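Long-range contact in O-succinylhomoserine sulfhydrylase (Mycobacterium tuberculosis, PDB 3NDN), which probably makes L-homocysteine from O-succinyl-L-homoserine and hydrogen sulfide with the cofactor pyridoxal 5'-phosphate, a step on the way to methionine: residues Leu116-Phe130 against Trp159-Glu173. Sequence-based numbering, arbitrary orientation.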
loop_
_atom_site.group_PDB
_atom_site.type_symbol
_atom_site.label_atom_id
_atom_site.label_comp_id
_atom_site.label_asym_id
_atom_site.label_seq_id
_atom_site.Cartn_x
_atom_site.Cartn_y
_atom_site.Cartn_z
ATOM N N LEU A 116 15.295 6.129 -30.569
ATOM C CA LEU A 116 16.425 6.403 -31.476
ATOM C C LEU A 116 16.233 5.776 -32.864
ATOM O O LEU A 116 16.942 6.141 -33.827
ATOM C CB LEU A 116 17.737 5.884 -30.860
ATOM C CG LEU A 116 18.265 6.515 -29.553
ATOM C CD1 LEU A 116 19.380 5.659 -28.948
ATOM C CD2 LEU A 116 18.764 7.944 -29.791
ATOM N N LEU A 117 15.293 4.836 -32.969
ATOM C CA LEU A 117 15.223 3.935 -34.132
ATOM C C LEU A 117 13.836 3.773 -34.786
ATOM O O LEU A 117 12.970 3.048 -34.277
ATOM C CB LEU A 117 15.786 2.550 -33.771
ATOM C CG LEU A 117 17.224 2.397 -33.269
ATOM C CD1 LEU A 117 17.381 1.058 -32.583
ATOM C CD2 LEU A 117 18.253 2.546 -34.422
ATOM N N GLY A 118 13.652 4.436 -35.927
ATOM C CA GLY A 118 12.468 4.221 -36.780
ATOM C C GLY A 118 12.768 3.302 -37.964
ATOM O O GLY A 118 13.887 2.779 -38.097
ATOM N N ALA A 119 11.762 3.071 -38.805
ATOM C CA ALA A 119 11.959 2.292 -40.033
ATOM C C ALA A 119 13.139 2.850 -40.827
ATOM O O ALA A 119 13.199 4.048 -41.096
ATOM C CB ALA A 119 10.670 2.281 -40.882
ATOM N N GLY A 120 14.098 1.986 -41.153
ATOM C CA GLY A 120 15.254 2.390 -41.977
ATOM C C GLY A 120 16.523 2.771 -41.225
ATOM O O GLY A 120 17.608 2.821 -41.813
ATOM N N ASP A 121 16.388 3.049 -39.925
ATOM C CA ASP A 121 17.535 3.352 -39.066
ATOM C C ASP A 121 18.336 2.093 -38.737
ATOM O O ASP A 121 17.858 0.983 -38.954
ATOM C CB ASP A 121 17.078 4.061 -37.788
ATOM C CG ASP A 121 16.557 5.469 -38.055
ATOM O OD1 ASP A 121 17.128 6.182 -38.916
ATOM O OD2 ASP A 121 15.577 5.868 -37.397
ATOM N N ARG A 122 19.550 2.272 -38.212
ATOM C CA ARG A 122 20.534 1.181 -38.065
ATOM C C ARG A 122 21.035 1.027 -36.615
ATOM O O ARG A 122 21.439 2.014 -35.997
ATOM C CB ARG A 122 21.721 1.451 -39.001
ATOM C CG ARG A 122 22.816 0.370 -39.044
ATOM C CD ARG A 122 23.808 0.623 -40.209
ATOM N NE ARG A 122 24.590 -0.575 -40.535
ATOM C CZ ARG A 122 25.767 -0.877 -39.996
ATOM N NH1 ARG A 122 26.327 -0.058 -39.112
ATOM N NH2 ARG A 122 26.393 -1.994 -40.351
ATOM N N LEU A 123 21.024 -0.214 -36.113
ATOM C CA LEU A 123 21.498 -0.561 -34.755
ATOM C C LEU A 123 22.662 -1.555 -34.810
ATOM O O LEU A 123 22.607 -2.520 -35.568
ATOM C CB LEU A 123 20.334 -1.165 -33.920
ATOM C CG LEU A 123 20.600 -1.960 -32.623
ATOM C CD1 LEU A 123 21.218 -1.081 -31.541
ATOM C CD2 LEU A 123 19.337 -2.644 -32.075
ATOM N N VAL A 124 23.712 -1.307 -34.021
ATOM C CA VAL A 124 24.776 -2.302 -33.808
ATOM C C VAL A 124 24.769 -2.775 -32.341
ATOM O O VAL A 124 24.946 -1.974 -31.423
ATOM C CB VAL A 124 26.173 -1.757 -34.213
ATOM C CG1 VAL A 124 27.267 -2.779 -33.922
ATOM C CG2 VAL A 124 26.187 -1.378 -35.701
ATOM N N ALA A 125 24.584 -4.075 -32.127
ATOM C CA ALA A 125 24.426 -4.600 -30.762
ATOM C C ALA A 125 25.371 -5.753 -30.491
ATOM O O ALA A 125 25.699 -6.491 -31.411
ATOM C CB ALA A 125 22.983 -5.055 -30.546
ATOM N N ALA A 126 25.808 -5.908 -29.238
ATOM C CA ALA A 126 26.527 -7.121 -28.805
ATOM C C ALA A 126 25.557 -8.306 -28.790
ATOM O O ALA A 126 24.353 -8.122 -28.592
ATOM C CB ALA A 126 27.145 -6.926 -27.425
ATOM N N ARG A 127 26.082 -9.513 -28.988
ATOM C CA ARG A 127 25.261 -10.728 -29.094
ATOM C C ARG A 127 24.911 -11.319 -27.725
ATOM O O ARG A 127 23.857 -11.944 -27.571
ATOM C CB ARG A 127 25.957 -11.789 -29.976
ATOM C CG ARG A 127 24.994 -12.823 -30.579
ATOM C CD ARG A 127 25.686 -13.784 -31.561
ATOM N NE ARG A 127 25.828 -13.238 -32.916
ATOM C CZ ARG A 127 26.965 -12.767 -33.435
ATOM N NH1 ARG A 127 28.091 -12.753 -32.728
ATOM N NH2 ARG A 127 26.979 -12.301 -34.678
ATOM N N SER A 128 25.777 -11.104 -26.734
ATOM C CA SER A 128 25.606 -11.727 -25.412
ATOM C C SER A 128 24.731 -10.893 -24.487
ATOM O O SER A 128 25.242 -10.147 -23.635
ATOM C CB SER A 128 26.957 -12.017 -24.753
ATOM O OG SER A 128 27.647 -13.048 -25.445
ATOM N N LEU A 129 23.418 -11.035 -24.660
ATOM C CA LEU A 129 22.432 -10.221 -23.945
ATOM C C LEU A 129 21.439 -11.043 -23.116
ATOM O O LEU A 129 21.254 -12.246 -23.351
ATOM C CB LEU A 129 21.661 -9.325 -24.929
ATOM C CG LEU A 129 22.433 -8.413 -25.905
ATOM C CD1 LEU A 129 21.517 -7.857 -26.986
ATOM C CD2 LEU A 129 23.148 -7.266 -25.183
ATOM N N PHE A 130 20.820 -10.376 -22.140
ATOM C CA PHE A 130 19.591 -10.840 -21.461
ATOM C C PHE A 130 18.592 -11.321 -22.525
ATOM O O PHE A 130 18.358 -10.622 -23.510
ATOM C CB PHE A 130 19.001 -9.653 -20.690
ATOM C CG PHE A 130 17.853 -9.991 -19.747
ATOM C CD1 PHE A 130 18.021 -10.893 -18.700
ATOM C CD2 PHE A 130 16.631 -9.320 -19.863
ATOM C CE1 PHE A 130 16.961 -11.177 -17.807
ATOM C CE2 PHE A 130 15.566 -9.585 -18.984
ATOM C CZ PHE A 130 15.733 -10.518 -17.949
ATOM N N TRP A 159 33.657 -4.575 -33.759
ATOM C CA TRP A 159 33.044 -3.268 -33.515
ATOM C C TRP A 159 33.496 -2.270 -34.593
ATOM O O TRP A 159 32.684 -1.504 -35.124
ATOM C CB TRP A 159 33.417 -2.730 -32.121
ATOM C CG TRP A 159 32.647 -3.326 -30.920
ATOM C CD1 TRP A 159 33.153 -4.168 -29.959
ATOM C CD2 TRP A 159 31.269 -3.089 -30.554
ATOM N NE1 TRP A 159 32.178 -4.472 -29.027
ATOM C CE2 TRP A 159 31.014 -3.831 -29.370
ATOM C CE3 TRP A 159 30.228 -2.331 -31.113
ATOM C CZ2 TRP A 159 29.751 -3.841 -28.735
ATOM C CZ3 TRP A 159 28.967 -2.343 -30.487
ATOM C CH2 TRP A 159 28.746 -3.088 -29.304
ATOM N N GLU A 160 34.791 -2.277 -34.908
ATOM C CA GLU A 160 35.328 -1.346 -35.899
ATOM C C GLU A 160 34.700 -1.574 -37.281
ATOM O O GLU A 160 34.257 -0.617 -37.926
ATOM C CB GLU A 160 36.863 -1.402 -35.947
ATOM C CG GLU A 160 37.486 -0.349 -36.862
ATOM C CD GLU A 160 38.896 0.051 -36.444
ATOM O OE1 GLU A 160 39.541 -0.689 -35.664
ATOM O OE2 GLU A 160 39.362 1.119 -36.902
ATOM N N ARG A 161 34.620 -2.834 -37.705
ATOM C CA ARG A 161 34.020 -3.185 -39.007
ATOM C C ARG A 161 32.526 -2.848 -39.115
ATOM O O ARG A 161 32.085 -2.320 -40.133
ATOM C CB ARG A 161 34.284 -4.655 -39.374
ATOM C CG ARG A 161 35.768 -4.950 -39.658
ATOM C CD ARG A 161 35.996 -6.331 -40.286
ATOM N NE ARG A 161 35.689 -7.444 -39.374
ATOM C CZ ARG A 161 36.543 -7.975 -38.497
ATOM N NH1 ARG A 161 37.779 -7.504 -38.377
ATOM N NH2 ARG A 161 36.157 -8.983 -37.726
ATOM N N ALA A 162 31.756 -3.150 -38.072
ATOM C CA ALA A 162 30.319 -2.831 -38.057
ATOM C C ALA A 162 30.042 -1.332 -38.032
ATOM O O ALA A 162 29.027 -0.884 -38.568
ATOM C CB ALA A 162 29.623 -3.516 -36.882
ATOM N N LEU A 163 30.939 -0.565 -37.409
ATOM C CA LEU A 163 30.776 0.890 -37.281
ATOM C C LEU A 163 31.557 1.715 -38.337
ATOM O O LEU A 163 31.932 2.867 -38.092
ATOM C CB LEU A 163 31.124 1.352 -35.847
ATOM C CG LEU A 163 30.191 0.916 -34.692
ATOM C CD1 LEU A 163 30.815 1.213 -33.325
ATOM C CD2 LEU A 163 28.785 1.536 -34.792
ATOM N N SER A 164 31.786 1.135 -39.510
ATOM C CA SER A 164 32.503 1.850 -40.572
ATOM C C SER A 164 31.551 2.574 -41.545
ATOM O O SER A 164 31.994 3.182 -42.521
ATOM C CB SER A 164 33.457 0.915 -41.313
ATOM O OG SER A 164 32.728 -0.062 -42.028
ATOM N N VAL A 165 30.250 2.501 -41.270
ATOM C CA VAL A 165 29.225 3.270 -42.001
ATOM C C VAL A 165 28.318 4.001 -40.992
ATOM O O VAL A 165 28.258 3.585 -39.835
ATOM C CB VAL A 165 28.368 2.368 -42.948
ATOM C CG1 VAL A 165 29.230 1.727 -44.047
ATOM C CG2 VAL A 165 27.589 1.308 -42.164
ATOM N N PRO A 166 27.624 5.092 -41.415
ATOM C CA PRO A 166 26.731 5.827 -40.492
ATOM C C PRO A 166 25.731 4.933 -39.759
ATOM O O PRO A 166 25.112 4.055 -40.373
ATOM C CB PRO A 166 26.000 6.818 -41.404
ATOM C CG PRO A 166 26.990 7.067 -42.535
ATOM C CD PRO A 166 27.722 5.757 -42.733
ATOM N N THR A 167 25.592 5.178 -38.455
ATOM C CA THR A 167 24.816 4.337 -37.531
ATOM C C THR A 167 24.028 5.246 -36.559
ATOM O O THR A 167 24.486 6.355 -36.235
ATOM C CB THR A 167 25.781 3.355 -36.785
ATOM O OG1 THR A 167 26.451 2.525 -37.752
ATOM C CG2 THR A 167 25.058 2.464 -35.762
ATOM N N GLN A 168 22.843 4.794 -36.125
ATOM C CA GLN A 168 21.993 5.570 -35.200
ATOM C C GLN A 168 22.158 5.193 -33.712
ATOM O O GLN A 168 22.177 6.076 -32.848
ATOM C CB GLN A 168 20.509 5.486 -35.605
ATOM C CG GLN A 168 20.088 6.462 -36.709
ATOM C CD GLN A 168 20.620 6.059 -38.081
ATOM O OE1 GLN A 168 20.504 4.897 -38.489
ATOM N NE2 GLN A 168 21.220 7.013 -38.790
ATOM N N ALA A 169 22.283 3.896 -33.421
ATOM C CA ALA A 169 22.389 3.419 -32.030
ATOM C C ALA A 169 23.354 2.248 -31.851
ATOM O O ALA A 169 23.551 1.456 -32.769
ATOM C CB ALA A 169 21.002 3.067 -31.463
ATOM N N VAL A 170 23.952 2.179 -30.656
ATOM C CA VAL A 170 24.775 1.058 -30.187
ATOM C C VAL A 170 24.206 0.581 -28.823
ATOM O O VAL A 170 23.901 1.413 -27.957
ATOM C CB VAL A 170 26.255 1.501 -30.045
ATOM C CG1 VAL A 170 27.061 0.561 -29.127
ATOM C CG2 VAL A 170 26.931 1.613 -31.445
ATOM N N PHE A 171 24.050 -0.733 -28.638
ATOM C CA PHE A 171 23.524 -1.296 -27.362
ATOM C C PHE A 171 24.384 -2.479 -26.870
ATOM O O PHE A 171 24.682 -3.375 -27.650
ATOM C CB PHE A 171 22.064 -1.755 -27.544
ATOM C CG PHE A 171 21.436 -2.354 -26.291
ATOM C CD1 PHE A 171 21.090 -1.548 -25.215
ATOM C CD2 PHE A 171 21.217 -3.727 -26.187
ATOM C CE1 PHE A 171 20.524 -2.099 -24.045
ATOM C CE2 PHE A 171 20.640 -4.286 -25.026
ATOM C CZ PHE A 171 20.297 -3.465 -23.955
ATOM N N PHE A 172 24.768 -2.485 -25.584
ATOM C CA PHE A 172 25.425 -3.656 -24.957
ATOM C C PHE A 172 25.230 -3.684 -23.423
ATOM O O PHE A 172 24.849 -2.667 -22.838
ATOM C CB PHE A 172 26.931 -3.742 -25.309
ATOM C CG PHE A 172 27.761 -2.536 -24.866
ATOM C CD1 PHE A 172 28.318 -2.476 -23.589
ATOM C CD2 PHE A 172 28.016 -1.486 -25.754
ATOM C CE1 PHE A 172 29.089 -1.369 -23.177
ATOM C CE2 PHE A 172 28.785 -0.368 -25.362
ATOM C CZ PHE A 172 29.329 -0.305 -24.066
ATOM N N GLU A 173 25.475 -4.851 -22.815
ATOM C CA GLU A 173 25.578 -5.030 -21.351
ATOM C C GLU A 173 27.021 -5.405 -21.002
ATOM O O GLU A 173 27.674 -6.114 -21.778
ATOM C CB GLU A 173 24.692 -6.187 -20.862
ATOM C CG GLU A 173 23.193 -6.076 -21.157
ATOM C CD GLU A 173 22.474 -7.433 -21.088
ATOM O OE1 GLU A 173 22.939 -8.340 -20.344
ATOM O OE2 GLU A 173 21.442 -7.593 -21.783
HETATM O O HOH W 1 26.881 -7.702 -23.883
HETATM O O HOH W 2 24.125 -10.832 -20.848
#
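Arg122 reaches from the start of strand 122-126 to the end of helix 156-162. Its CB lies 3.7 Å from Gln168 OE1, the amide oxygen that accepts a hydrogen bond from Arg122 N. CG stands anti to the backbone N (chi1 -177°) and the chain stays extended to NE, carrying CD past Pro166 O. Val165 CG2 sits 3.5 Å above the guanidinium plane, over its centre. In that plane, NH1 donates 2.9 Å bonds to both Ala162 O and Thr167 OG1, while NH2 adds a weak bond to Ala162 O. Arginine suits this place because its flat tip can serve a helix-end carbonyl and a hydroxyl at its edge while taking a methyl on its face.

Beyond it, strands 122-126 and 169-173 run parallel, neighbours in the seven-stranded mixed sheet of the fold-type I PLP-dependent enzymes, joined by bonds such as Val124 N to Ala169 O (3.0 Å). Beta-branched Val124 offers two methyls: CG1 packs on helix residues Ala162 and Trp159, CG2 on Leu163 and Thr167 of the following loop. At the far end Glu173 OE2 accepts from Phe130 N (2.9 Å) on its syn side; a carboxylate suits this N-H at the N-cap of helix 131-143. Polar side chains thus bind backbone atoms at both ends, the guanidinium also a hydroxyl, with apolar ones between, over a backbone ladder.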